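Local coordinates for protein beta-fructofuranosidase (Arthrobacter, PDB 3WPU) that belongs to the levansucrase/invertase family of the beta-fructosidase clan, proteins built on a five-bladed beta-propeller, at residues Asp6-Thr11 / Leu36-Asp41; Asp32-Gln37 / Asp287-Thr292; Arg47-Ser50 / Val55-Pro58; Asn331-Gln336 / Ala362-Pro367; Ser355-Phe360 / Thr397-Leu402. One frame throughout, in Å; residues are numbered along the deposited sequence.

Interaction 1 (Asp6-Thr11 / Leu36-Asp41)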
# COMPACT_ATOMS: atom_id res chain seq x y z
N ASP A 6 -6.07 -16.72 -27.33
CA ASP A 6 -5.15 -16.11 -28.29
C ASP A 6 -5.10 -14.59 -28.05
O ASP A 6 -6.09 -13.98 -27.66
CB ASP A 6 -5.60 -16.38 -29.73
CG ASP A 6 -5.48 -17.85 -30.12
OD1 ASP A 6 -4.70 -18.61 -29.51
OD2 ASP A 6 -6.18 -18.22 -31.07
N GLY A 7 -3.94 -13.99 -28.28
CA GLY A 7 -3.78 -12.58 -28.06
C GLY A 7 -2.32 -12.22 -28.27
O GLY A 7 -1.54 -13.12 -28.59
N PRO A 8 -1.96 -10.94 -28.07
CA PRO A 8 -0.56 -10.56 -28.26
C PRO A 8 0.35 -11.28 -27.28
O PRO A 8 -0.07 -11.62 -26.19
CB PRO A 8 -0.57 -9.05 -27.96
CG PRO A 8 -1.72 -8.88 -26.99
CD PRO A 8 -2.75 -9.85 -27.48
N GLU A 9 1.61 -11.45 -27.66
CA GLU A 9 2.59 -11.94 -26.74
C GLU A 9 3.06 -10.78 -25.85
O GLU A 9 2.99 -9.63 -26.24
CB GLU A 9 3.74 -12.57 -27.52
CG GLU A 9 3.28 -13.82 -28.25
CD GLU A 9 4.40 -14.62 -28.82
OE1 GLU A 9 5.46 -14.65 -28.16
OE2 GLU A 9 4.21 -15.24 -29.89
N PRO A 10 3.47 -11.09 -24.61
CA PRO A 10 3.89 -10.06 -23.68
C PRO A 10 5.26 -9.56 -24.08
O PRO A 10 5.98 -10.24 -24.80
CB PRO A 10 3.94 -10.79 -22.34
CG PRO A 10 4.13 -12.21 -22.69
CD PRO A 10 3.40 -12.41 -23.98
N THR A 11 5.59 -8.37 -23.59
CA THR A 11 6.85 -7.72 -23.88
C THR A 11 7.96 -8.54 -23.26
O THR A 11 7.79 -9.12 -22.20
CB THR A 11 6.85 -6.28 -23.30
OG1 THR A 11 5.74 -5.56 -23.84
CG2 THR A 11 8.11 -5.54 -23.64
N LEU A 36 -3.82 -9.98 -19.24
CA LEU A 36 -4.94 -10.07 -18.29
C LEU A 36 -6.19 -10.59 -18.98
O LEU A 36 -6.95 -11.37 -18.38
CB LEU A 36 -5.21 -8.70 -17.63
CG LEU A 36 -4.06 -8.06 -16.82
CD1 LEU A 36 -4.29 -6.59 -16.57
CD2 LEU A 36 -3.87 -8.81 -15.51
N GLN A 37 -6.43 -10.17 -20.21
CA GLN A 37 -7.60 -10.68 -20.96
C GLN A 37 -7.36 -12.12 -21.43
O GLN A 37 -8.28 -12.95 -21.48
CB GLN A 37 -7.92 -9.78 -22.15
CG GLN A 37 -8.27 -8.38 -21.73
CD GLN A 37 -8.32 -7.42 -22.89
OE1 GLN A 37 -8.92 -7.73 -23.94
NE2 GLN A 37 -7.70 -6.25 -22.72
N ARG A 38 -6.13 -12.45 -21.81
CA ARG A 38 -5.82 -13.80 -22.25
C ARG A 38 -6.02 -14.82 -21.13
O ARG A 38 -6.33 -15.97 -21.40
CB ARG A 38 -4.37 -13.88 -22.76
CG ARG A 38 -4.09 -13.03 -23.98
CD ARG A 38 -2.68 -13.22 -24.53
NE ARG A 38 -2.51 -14.54 -25.14
CZ ARG A 38 -1.34 -15.15 -25.33
NH1 ARG A 38 -0.21 -14.57 -24.95
NH2 ARG A 38 -1.29 -16.36 -25.90
N MET A 39 -5.80 -14.40 -19.88
CA MET A 39 -5.87 -15.27 -18.74
C MET A 39 -7.31 -15.48 -18.30
O MET A 39 -7.58 -16.38 -17.53
CB MET A 39 -5.09 -14.67 -17.58
CG MET A 39 -3.58 -14.56 -17.79
SD MET A 39 -2.85 -13.34 -16.66
CE MET A 39 -4.02 -13.63 -15.32
N SER A 40 -8.23 -14.66 -18.81
CA SER A 40 -9.62 -14.71 -18.38
C SER A 40 -10.37 -15.78 -19.14
O SER A 40 -10.07 -16.05 -20.30
CB SER A 40 -10.27 -13.34 -18.60
OG SER A 40 -11.64 -13.32 -18.18
N ASP A 41 -11.36 -16.38 -18.48
CA ASP A 41 -12.13 -17.48 -19.05
C ASP A 41 -13.37 -16.89 -19.71
O ASP A 41 -14.22 -16.37 -19.01
CB ASP A 41 -12.56 -18.44 -17.94
CG ASP A 41 -13.43 -19.59 -18.45
OD1 ASP A 41 -13.78 -19.64 -19.65
OD2 ASP A 41 -13.75 -20.46 -17.60

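Interaction 2 (Asp32-Gln37 / Asp287-Thr292)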
# COMPACT_ATOMS: atom_id res chain seq x y z
N ASP A 32 1.74 -6.22 -22.29
CA ASP A 32 1.77 -6.88 -20.97
C ASP A 32 0.34 -6.91 -20.40
O ASP A 32 -0.17 -7.95 -20.02
CB ASP A 32 2.71 -6.12 -20.00
CG ASP A 32 4.21 -6.24 -20.36
OD1 ASP A 32 4.61 -7.18 -21.08
OD2 ASP A 32 4.98 -5.39 -19.84
N ALA A 33 -0.29 -5.74 -20.36
CA ALA A 33 -1.59 -5.62 -19.75
C ALA A 33 -2.64 -6.45 -20.48
O ALA A 33 -3.63 -6.92 -19.86
CB ALA A 33 -1.99 -4.14 -19.66
N ARG A 34 -2.46 -6.69 -21.77
CA ARG A 34 -3.44 -7.50 -22.52
C ARG A 34 -3.38 -8.98 -22.15
O ARG A 34 -4.32 -9.72 -22.41
CB ARG A 34 -3.35 -7.26 -24.04
CG ARG A 34 -3.86 -5.89 -24.42
CD ARG A 34 -3.68 -5.55 -25.90
NE ARG A 34 -4.43 -6.44 -26.79
CZ ARG A 34 -4.25 -6.52 -28.11
NH1 ARG A 34 -3.32 -5.81 -28.73
NH2 ARG A 34 -5.00 -7.37 -28.82
N GLN A 35 -2.31 -9.41 -21.49
CA GLN A 35 -2.27 -10.76 -20.96
C GLN A 35 -3.40 -11.02 -19.94
O GLN A 35 -3.86 -12.13 -19.81
CB GLN A 35 -0.93 -11.04 -20.28
CG GLN A 35 0.30 -10.84 -21.15
CD GLN A 35 0.18 -11.45 -22.53
OE1 GLN A 35 0.09 -12.67 -22.69
NE2 GLN A 35 0.19 -10.60 -23.53
N LEU A 36 -3.82 -9.98 -19.24
CA LEU A 36 -4.94 -10.07 -18.29
C LEU A 36 -6.19 -10.59 -18.98
O LEU A 36 -6.95 -11.37 -18.38
CB LEU A 36 -5.21 -8.70 -17.63
CG LEU A 36 -4.06 -8.06 -16.82
CD1 LEU A 36 -4.29 -6.59 -16.57
CD2 LEU A 36 -3.87 -8.81 -15.51
N GLN A 37 -6.43 -10.17 -20.21
CA GLN A 37 -7.60 -10.68 -20.96
C GLN A 37 -7.36 -12.12 -21.43
O GLN A 37 -8.28 -12.95 -21.48
CB GLN A 37 -7.92 -9.78 -22.15
CG GLN A 37 -8.27 -8.38 -21.73
CD GLN A 37 -8.32 -7.42 -22.89
OE1 GLN A 37 -8.92 -7.73 -23.94
NE2 GLN A 37 -7.70 -6.25 -22.72
N ASP A 287 3.85 -8.82 -34.45
CA ASP A 287 2.76 -9.53 -33.77
C ASP A 287 1.46 -9.12 -34.46
O ASP A 287 1.17 -7.94 -34.53
CB ASP A 287 2.74 -9.15 -32.29
CG ASP A 287 1.83 -10.02 -31.46
OD1 ASP A 287 2.24 -10.38 -30.34
OD2 ASP A 287 0.75 -10.43 -31.92
N PRO A 288 0.68 -10.09 -34.97
CA PRO A 288 -0.59 -9.75 -35.63
C PRO A 288 -1.57 -9.04 -34.72
O PRO A 288 -2.49 -8.39 -35.22
CB PRO A 288 -1.15 -11.12 -36.04
CG PRO A 288 -0.00 -12.03 -36.05
CD PRO A 288 0.93 -11.53 -35.01
N TYR A 289 -1.38 -9.16 -33.40
CA TYR A 289 -2.25 -8.46 -32.44
C TYR A 289 -1.77 -7.05 -32.08
O TYR A 289 -2.40 -6.35 -31.28
CB TYR A 289 -2.42 -9.30 -31.16
CG TYR A 289 -3.21 -10.55 -31.39
CD1 TYR A 289 -4.60 -10.55 -31.32
CD2 TYR A 289 -2.58 -11.74 -31.73
CE1 TYR A 289 -5.33 -11.69 -31.55
CE2 TYR A 289 -3.30 -12.89 -31.96
CZ TYR A 289 -4.68 -12.86 -31.87
OH TYR A 289 -5.40 -14.01 -32.09
N ALA A 290 -0.63 -6.62 -32.63
CA ALA A 290 -0.11 -5.30 -32.34
C ALA A 290 -1.08 -4.17 -32.71
O ALA A 290 -1.86 -4.28 -33.68
CB ALA A 290 1.23 -5.10 -33.04
N GLU A 291 -1.05 -3.11 -31.91
CA GLU A 291 -1.78 -1.88 -32.20
C GLU A 291 -0.82 -0.87 -32.77
O GLU A 291 0.39 -0.99 -32.58
CB GLU A 291 -2.37 -1.27 -30.92
CG GLU A 291 -3.26 -2.20 -30.12
CD GLU A 291 -3.57 -1.61 -28.77
OE1 GLU A 291 -2.66 -1.60 -27.90
OE2 GLU A 291 -4.73 -1.19 -28.56
N THR A 292 -1.34 0.14 -33.45
CA THR A 292 -0.46 1.22 -33.89
C THR A 292 -0.43 2.34 -32.86
O THR A 292 -1.41 2.56 -32.13
CB THR A 292 -0.87 1.78 -35.27
OG1 THR A 292 -2.07 2.56 -35.15
CG2 THR A 292 -1.08 0.65 -36.26
O HOH W 1 -5.53 -7.02 -31.65

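Interaction 3 (Arg47-Ser50 / Val55-Pro58)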
# COMPACT_ATOMS: atom_id res chain seq x y z
N ARG A 47 -21.87 -13.45 -12.73
CA ARG A 47 -21.45 -13.36 -11.32
C ARG A 47 -20.38 -14.34 -10.83
O ARG A 47 -20.05 -14.35 -9.65
CB ARG A 47 -22.67 -13.44 -10.39
CG ARG A 47 -23.74 -12.44 -10.75
CD ARG A 47 -24.79 -12.32 -9.66
NE ARG A 47 -25.71 -11.25 -9.99
CZ ARG A 47 -26.94 -11.13 -9.48
NH1 ARG A 47 -27.39 -12.02 -8.60
NH2 ARG A 47 -27.71 -10.12 -9.86
N GLU A 48 -19.82 -15.16 -11.72
CA GLU A 48 -18.73 -16.06 -11.36
C GLU A 48 -17.41 -15.42 -11.74
O GLU A 48 -17.38 -14.59 -12.64
CB GLU A 48 -18.90 -17.40 -12.05
CG GLU A 48 -20.21 -18.06 -11.64
CD GLU A 48 -20.30 -19.53 -11.98
OE1 GLU A 48 -21.42 -20.09 -11.83
OE2 GLU A 48 -19.29 -20.13 -12.41
N ASN A 49 -16.36 -15.76 -11.01
CA ASN A 49 -15.00 -15.32 -11.33
C ASN A 49 -14.52 -15.89 -12.66
O ASN A 49 -14.69 -17.08 -12.91
CB ASN A 49 -14.10 -15.79 -10.20
CG ASN A 49 -12.68 -15.29 -10.33
OD1 ASN A 49 -12.41 -14.24 -10.89
ND2 ASN A 49 -11.77 -16.06 -9.77
N SER A 50 -13.92 -15.04 -13.50
CA SER A 50 -13.32 -15.47 -14.76
C SER A 50 -11.80 -15.56 -14.71
O SER A 50 -11.20 -16.00 -15.69
CB SER A 50 -13.73 -14.55 -15.92
OG SER A 50 -13.10 -13.27 -15.87
N VAL A 55 -4.35 -16.34 -8.86
CA VAL A 55 -4.10 -14.92 -8.78
C VAL A 55 -5.35 -14.13 -8.39
O VAL A 55 -5.44 -12.91 -8.61
CB VAL A 55 -3.49 -14.38 -10.10
CG1 VAL A 55 -2.11 -14.97 -10.34
CG2 VAL A 55 -4.42 -14.59 -11.29
N THR A 56 -6.31 -14.84 -7.80
CA THR A 56 -7.53 -14.25 -7.27
C THR A 56 -7.58 -14.36 -5.74
O THR A 56 -7.38 -15.44 -5.16
CB THR A 56 -8.77 -14.93 -7.88
OG1 THR A 56 -8.78 -14.74 -9.30
CG2 THR A 56 -10.05 -14.37 -7.28
N MET A 57 -7.87 -13.25 -5.08
CA MET A 57 -8.05 -13.23 -3.62
C MET A 57 -9.21 -14.12 -3.20
O MET A 57 -10.25 -14.05 -3.83
CB MET A 57 -8.33 -11.81 -3.15
CG MET A 57 -8.28 -11.61 -1.65
SD MET A 57 -8.61 -9.89 -1.21
CE MET A 57 -8.77 -10.05 0.58
N PRO A 58 -9.04 -14.92 -2.14
CA PRO A 58 -10.17 -15.66 -1.56
C PRO A 58 -11.34 -14.76 -1.30
O PRO A 58 -11.17 -13.60 -0.92
CB PRO A 58 -9.59 -16.24 -0.27
CG PRO A 58 -8.11 -16.36 -0.53
CD PRO A 58 -7.75 -15.26 -1.49

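Interaction 4 (Asn331-Gln336 / Ala362-Pro367)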
# COMPACT_ATOMS: atom_id res chain seq x y z
N ASN A 331 2.01 4.27 -19.08
CA ASN A 331 1.46 5.18 -20.08
C ASN A 331 0.59 4.43 -21.07
O ASN A 331 0.97 3.39 -21.60
CB ASN A 331 2.55 5.96 -20.82
CG ASN A 331 3.35 6.85 -19.89
OD1 ASN A 331 2.97 7.12 -18.76
ND2 ASN A 331 4.51 7.29 -20.37
N CYS A 332 -0.63 4.94 -21.22
CA CYS A 332 -1.70 4.29 -21.96
C CYS A 332 -2.11 2.90 -21.42
O CYS A 332 -2.61 2.06 -22.16
CB CYS A 332 -1.34 4.22 -23.46
SG CYS A 332 -1.26 5.88 -24.19
N VAL A 333 -1.86 2.67 -20.12
CA VAL A 333 -2.27 1.41 -19.49
C VAL A 333 -3.18 1.70 -18.30
O VAL A 333 -4.33 1.24 -18.28
CB VAL A 333 -1.05 0.56 -19.09
CG1 VAL A 333 -1.44 -0.61 -18.19
CG2 VAL A 333 -0.38 0.04 -20.35
N THR A 334 -2.73 2.52 -17.36
CA THR A 334 -3.57 2.92 -16.23
C THR A 334 -3.22 4.33 -15.72
O THR A 334 -2.05 4.76 -15.74
CB THR A 334 -3.53 1.93 -15.03
OG1 THR A 334 -4.41 2.39 -14.00
CG2 THR A 334 -2.11 1.80 -14.43
N ASP A 335 -4.25 5.00 -15.21
CA ASP A 335 -4.16 6.29 -14.54
C ASP A 335 -3.44 6.19 -13.20
O ASP A 335 -2.80 7.16 -12.76
CB ASP A 335 -5.60 6.80 -14.29
CG ASP A 335 -5.65 8.20 -13.70
OD1 ASP A 335 -4.88 9.10 -14.13
OD2 ASP A 335 -6.50 8.40 -12.79
N GLN A 336 -3.58 5.04 -12.55
CA GLN A 336 -3.28 4.93 -11.13
C GLN A 336 -2.56 3.64 -10.75
O GLN A 336 -3.13 2.58 -10.67
CB GLN A 336 -4.59 5.08 -10.34
CG GLN A 336 -5.14 6.48 -10.34
CD GLN A 336 -6.21 6.65 -9.29
OE1 GLN A 336 -6.50 7.75 -8.88
NE2 GLN A 336 -6.77 5.54 -8.83
N ALA A 362 -8.40 2.65 -22.50
CA ALA A 362 -9.18 2.08 -23.58
C ALA A 362 -8.54 0.82 -24.15
O ALA A 362 -7.34 0.76 -24.37
CB ALA A 362 -9.42 3.11 -24.68
N GLY A 363 -9.36 -0.19 -24.35
CA GLY A 363 -8.92 -1.46 -24.90
C GLY A 363 -8.33 -2.42 -23.87
O GLY A 363 -8.06 -3.57 -24.19
N LEU A 364 -8.15 -1.96 -22.63
CA LEU A 364 -7.56 -2.78 -21.58
C LEU A 364 -8.56 -3.05 -20.47
O LEU A 364 -9.61 -2.41 -20.38
CB LEU A 364 -6.31 -2.09 -21.01
CG LEU A 364 -5.23 -1.69 -22.01
CD1 LEU A 364 -4.07 -1.03 -21.28
CD2 LEU A 364 -4.74 -2.89 -22.79
N ASP A 365 -8.26 -4.04 -19.63
CA ASP A 365 -9.21 -4.45 -18.61
C ASP A 365 -8.46 -5.35 -17.62
O ASP A 365 -7.54 -6.07 -17.98
CB ASP A 365 -10.36 -5.22 -19.27
CG ASP A 365 -11.67 -5.08 -18.54
OD1 ASP A 365 -11.77 -4.32 -17.56
OD2 ASP A 365 -12.61 -5.76 -18.98
N GLY A 366 -8.91 -5.33 -16.38
CA GLY A 366 -8.35 -6.23 -15.37
C GLY A 366 -9.07 -6.05 -14.05
O GLY A 366 -9.80 -5.07 -13.88
N PRO A 367 -8.81 -6.96 -13.10
CA PRO A 367 -9.46 -6.86 -11.80
C PRO A 367 -8.95 -5.73 -10.94
O PRO A 367 -7.79 -5.29 -11.07
CB PRO A 367 -9.13 -8.21 -11.14
CG PRO A 367 -7.88 -8.67 -11.81
CD PRO A 367 -7.94 -8.15 -13.21

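Interaction 5 (Ser355-Phe360 / Thr397-Leu402)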
# COMPACT_ATOMS: atom_id res chain seq x y z
N SER A 355 -4.32 -1.23 -8.25
CA SER A 355 -5.06 -0.51 -9.28
C SER A 355 -6.52 -0.90 -9.28
O SER A 355 -6.86 -2.00 -8.85
CB SER A 355 -4.48 -0.77 -10.65
OG SER A 355 -4.78 0.28 -11.53
N HIS A 356 -7.34 0.00 -9.79
CA HIS A 356 -8.78 -0.23 -9.96
C HIS A 356 -9.05 -0.74 -11.37
O HIS A 356 -8.30 -0.47 -12.30
CB HIS A 356 -9.54 1.07 -9.80
CG HIS A 356 -9.54 1.62 -8.41
ND1 HIS A 356 -10.09 0.94 -7.33
CD2 HIS A 356 -9.09 2.79 -7.92
CE1 HIS A 356 -9.99 1.70 -6.25
NE2 HIS A 356 -9.36 2.81 -6.58
N ARG A 357 -10.16 -1.44 -11.56
CA ARG A 357 -10.53 -1.89 -12.89
C ARG A 357 -10.84 -0.70 -13.80
O ARG A 357 -10.41 -0.67 -14.96
CB ARG A 357 -11.75 -2.81 -12.83
CG ARG A 357 -12.24 -3.24 -14.20
CD ARG A 357 -13.17 -4.45 -14.13
NE ARG A 357 -13.54 -4.91 -15.46
CZ ARG A 357 -14.56 -5.74 -15.72
NH1 ARG A 357 -15.32 -6.22 -14.75
NH2 ARG A 357 -14.82 -6.09 -16.98
N GLY A 358 -11.61 0.26 -13.28
CA GLY A 358 -12.03 1.44 -14.07
C GLY A 358 -10.94 2.39 -14.54
O GLY A 358 -11.17 3.22 -15.41
N THR A 359 -9.76 2.30 -13.95
CA THR A 359 -8.66 3.15 -14.32
C THR A 359 -7.84 2.60 -15.47
O THR A 359 -6.94 3.28 -15.95
CB THR A 359 -7.73 3.38 -13.11
OG1 THR A 359 -7.43 2.12 -12.52
CG2 THR A 359 -8.38 4.27 -12.09
N PHE A 360 -8.12 1.38 -15.94
CA PHE A 360 -7.47 0.88 -17.14
C PHE A 360 -7.86 1.68 -18.38
O PHE A 360 -9.01 2.06 -18.56
CB PHE A 360 -7.76 -0.61 -17.39
CG PHE A 360 -6.93 -1.55 -16.54
CD1 PHE A 360 -5.58 -1.76 -16.84
CD2 PHE A 360 -7.49 -2.25 -15.48
CE1 PHE A 360 -4.82 -2.63 -16.07
CE2 PHE A 360 -6.73 -3.12 -14.71
CZ PHE A 360 -5.37 -3.30 -15.01
N THR A 397 -13.62 -11.54 -10.13
CA THR A 397 -13.96 -10.63 -11.20
C THR A 397 -14.33 -11.43 -12.44
O THR A 397 -13.59 -12.32 -12.85
CB THR A 397 -12.72 -9.75 -11.58
OG1 THR A 397 -12.37 -8.92 -10.48
CG2 THR A 397 -13.01 -8.87 -12.80
N ASN A 398 -15.50 -11.13 -13.02
CA ASN A 398 -15.83 -11.63 -14.34
C ASN A 398 -15.57 -10.57 -15.39
O ASN A 398 -16.35 -9.63 -15.52
CB ASN A 398 -17.30 -12.09 -14.42
CG ASN A 398 -17.54 -13.00 -15.62
OD1 ASN A 398 -16.94 -12.80 -16.68
ND2 ASN A 398 -18.40 -14.02 -15.47
N LEU A 399 -14.47 -10.72 -16.14
CA LEU A 399 -14.12 -9.70 -17.14
C LEU A 399 -15.07 -9.68 -18.33
O LEU A 399 -15.05 -8.73 -19.10
CB LEU A 399 -12.67 -9.85 -17.63
CG LEU A 399 -11.57 -9.49 -16.63
CD1 LEU A 399 -10.23 -9.65 -17.33
CD2 LEU A 399 -11.70 -8.09 -16.05
N ASN A 400 -15.92 -10.71 -18.44
CA ASN A 400 -16.93 -10.77 -19.48
C ASN A 400 -18.13 -9.87 -19.22
O ASN A 400 -18.98 -9.72 -20.09
CB ASN A 400 -17.41 -12.21 -19.71
CG ASN A 400 -16.26 -13.16 -19.95
OD1 ASN A 400 -15.98 -14.04 -19.13
ND2 ASN A 400 -15.57 -12.94 -21.03
N PHE A 401 -18.19 -9.25 -18.04
CA PHE A 401 -19.25 -8.32 -17.68
C PHE A 401 -18.68 -7.01 -17.18
O PHE A 401 -17.51 -6.93 -16.75
CB PHE A 401 -20.18 -8.97 -16.65
CG PHE A 401 -20.87 -10.20 -17.17
CD1 PHE A 401 -21.99 -10.09 -17.97
CD2 PHE A 401 -20.37 -11.46 -16.90
CE1 PHE A 401 -22.61 -11.21 -18.48
CE2 PHE A 401 -20.98 -12.59 -17.40
CZ PHE A 401 -22.11 -12.47 -18.19
N LEU A 402 -19.48 -5.96 -17.30
CA LEU A 402 -19.09 -4.63 -16.85
C LEU A 402 -18.74 -4.67 -15.35
O LEU A 402 -19.29 -5.46 -14.58
CB LEU A 402 -20.22 -3.62 -17.10
CG LEU A 402 -20.63 -3.40 -18.57
CD1 LEU A 402 -21.78 -2.41 -18.64
CD2 LEU A 402 -19.46 -2.91 -19.40

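Interaction 1 (Asp6-Thr11 / Leu36-Asp41)
R38, in the last turn of the helix that begins at residue 30, lies along the backbone of D6-P10, and its side chain makes this contact nearly alone. The N-terminal segment contributes mainly peptide atoms; the two backbones come nearest at G7 and R38, with CA atoms 6.3 Å apart. From the helix, R38 CB points toward the incoming chain. R38 CG then reaches G7 CA at 4.1 Å, a close approach helped by the absence of a side chain on G7. R38 CD lies 3.5 Å from P8 O and also packs on G7 CA. Here the chain turns: a bend at chi3 (70°) swings the guanidinium across the peptides. R38 NE stands 3.5 Å from G7 N, but both are donors; the acceptor for NE is the carbonyl of Q5, one residue before the segment. CZ lies beneath G7 O, which sits over the centre of one guanidinium face, 3.8 Å above its plane. R38 NH1 comes to 3.2 Å from P8 O. At the guanidinium edge, P10 CD is 4.3 Å from R38 NH1. Q35 NE2 bonds to P8 O, and Q35 OE1 holds R38 NH1 beside that carbonyl. The acid of D6 is the nearer of the two carboxylates, but D6 OD1 remains 5.5 Å from R38 NH2. The positive charge is thus set among carbonyl oxygens, not paired tightly with a carboxylate, and D6 and E9 probably add a weak, longer-range attraction at this surface.

Interaction 2 (Asp32-Gln37 / Asp287-Thr292)
R34 reaches from helix 30-38 to the carbonyl of Y289, and that one oxygen is the centre of the contact. R34 NH1 donates to Y289 O over 2.8 Å with an N-H...O angle of 157°. The acceptor lies at the edge of the guanidinium, in its plane, while the donor is tilted 26° from the carbonyl plane. A water completes a second path between the same groups: it accepts from R34 NH2 at 2.9 Å and donates to Y289 O at 3.2 Å, so the carbonyl oxygen takes two hydrogens. NH1 has another partner in the hydroxyl of Y283. R34 CB points toward the loop, and the bend at chi3 (63°) turns the guanidinium so that NH1 faces Y289 O. Beside the polar bond, R34 NH2 lies 4.0 Å from Y289 CB, and the phenol ring leads away from the helix, its plane steeply inclined to the guanidinium. E291 passes R34 at a slant, its CG 3.9 Å from R34 NH1. Its carboxylate is probably near enough for some attraction but does not form a salt bridge with R34; E291 OE1 instead pairs with R30 NE and accepts from Y283 OH. D287 OD1 is used by the backbone N of E9. Within the loop, Y289 N donates to D287 OD2 at 2.9 Å, on the anti side of the carboxylate, making an Asx turn, and A290 N to D287 O closes a type I beta turn, D287-A290, whose exposed third residue offers its carbonyl to a helix arginine, shortly before T292 caps helix 293-297.

Interaction 3 (Arg47-Ser50 / Val55-Pro58)
N49 and T56 face each other from two irregular stretches of one loop, their CA atoms 8.6 Å apart, with no backbone hydrogen bond across. Both residues have extended backbone angles, and four residues between the segments turn the chain round. The gap is spanned by side chains alone, which approach from opposite directions. In N49, CG is anti to the backbone N (chi1 -175°), which aims the amide straight across at the threonine. N49 ND2 donates to T56 OG1 over 3.3 Å, a long bond but a fairly straight one at 162°, and the hydroxyl oxygen lies close to the amide plane. The methyl joins in: T56 CG2 is 3.5 Å from N49 ND2, so the amide nitrogen rests against the whole beta-branched end. Each polar group has further partners. N49 OD1 accepts from the backbone N of M51 and of T397, and T56 OG1 also bonds to P52 O, within the turn between the segments. Since a carbonyl can only accept, the threonine hydroxyl gives its proton to P52 and takes one from N49. The amide therefore acts as a two-ended link, its nitrogen closing the short loop on itself and its oxygen fastening that loop to the segment T397-L402.

Interaction 4 (Asn331-Gln336 / Ala362-Pro367)
No flat side chain takes part where L364 meets C332 and V333; the planar group involved is the C332-V333 peptide, touched at its carbonyl oxygen by a methyl. L364 CD1 lies 3.5 Å from C332 O and equally close to V333 CA. V333 CB and both its methyls are slightly farther off, with L364 CD1 at 4.0 Å from V333 CG2, the two side chains crossing at about a right angle. L364 CB points toward the other segment, and chi1 (-54°) with an extended chi2 brings CD1 onto the C332-V333 backbone. The valine bond from CA points away overall. In the five-bladed propeller of this family, the first segment joins strand 321-331 of one sheet to strand 340-345 of the next, and the second lies in the loop between strands 348-355 and 369-375. Helix 30-38 packs on both: V333 touches A33, L364 touches R34, and R30 bonds to C332 O and A362 O. C332 is further held by its disulfide to C276. Further along, an ST turn bends the chain, with Q336 N donating to T334 OG1 over 3.1 Å at a nearly linear 174°.

Interaction 5 (Ser355-Phe360 / Thr397-Leu402)
R357 drives its guanidinium into the turn N398-F401, where F401 O takes hydrogens from both terminal nitrogens. R357 NH2 donates to F401 O over 2.8 Å at 140°; R357 NH1 makes a weak second bond to the same F401 O over 3.0 Å at 132°. Over one guanidinium face lies L399 CD2, 3.6 Å above the plane and offset toward the rim, so a methyl backs the charged group. T397 CG2 packs at 4.0 Å on R357 NH1. The arginine reaches this far because its chain is extended from CG to NE, with CG anti to the backbone N (chi1 176°). The receiving turn is type I, closed by F401 N to N398 O, and carries an Asx turn inside it, N400 N donating to N398 OD1 over 2.9 Å. It belongs to the long loop after strand 391-394 and meets the connection between strands 348-355 and 369-375 of the same antiparallel propeller sheet. Further out, NE forms a salt bridge with D365 and NH1 bonds to H417 NE2, fixing the rotation of the guanidinium. The backbone N of R357 is bonded to E368, and T359 OG1 donates to H356 O at 2.7 Å, meeting it from above the carbonyl plane.

From the N terminus, interaction 1 folds the first loop back onto helix 30-38. Interaction 2 starts on that same helix, sharing L36 and Q37, and closes a span of about 250 residues at the loop before helix 293-297. Nested within that span, interaction 3 closes a short turn after the helix. Interactions 4 and 5 follow later and cross: along the chain 331-336, 355-360, 362-367 and 397-402 alternate between the two; a salt bridge joins them. Helix 30-38 adjoins interactions 1, 2, 4 and 5, and S50 bonds both to S40 and to 397-402, so the N-terminal region is bound to the propeller's loops at several points.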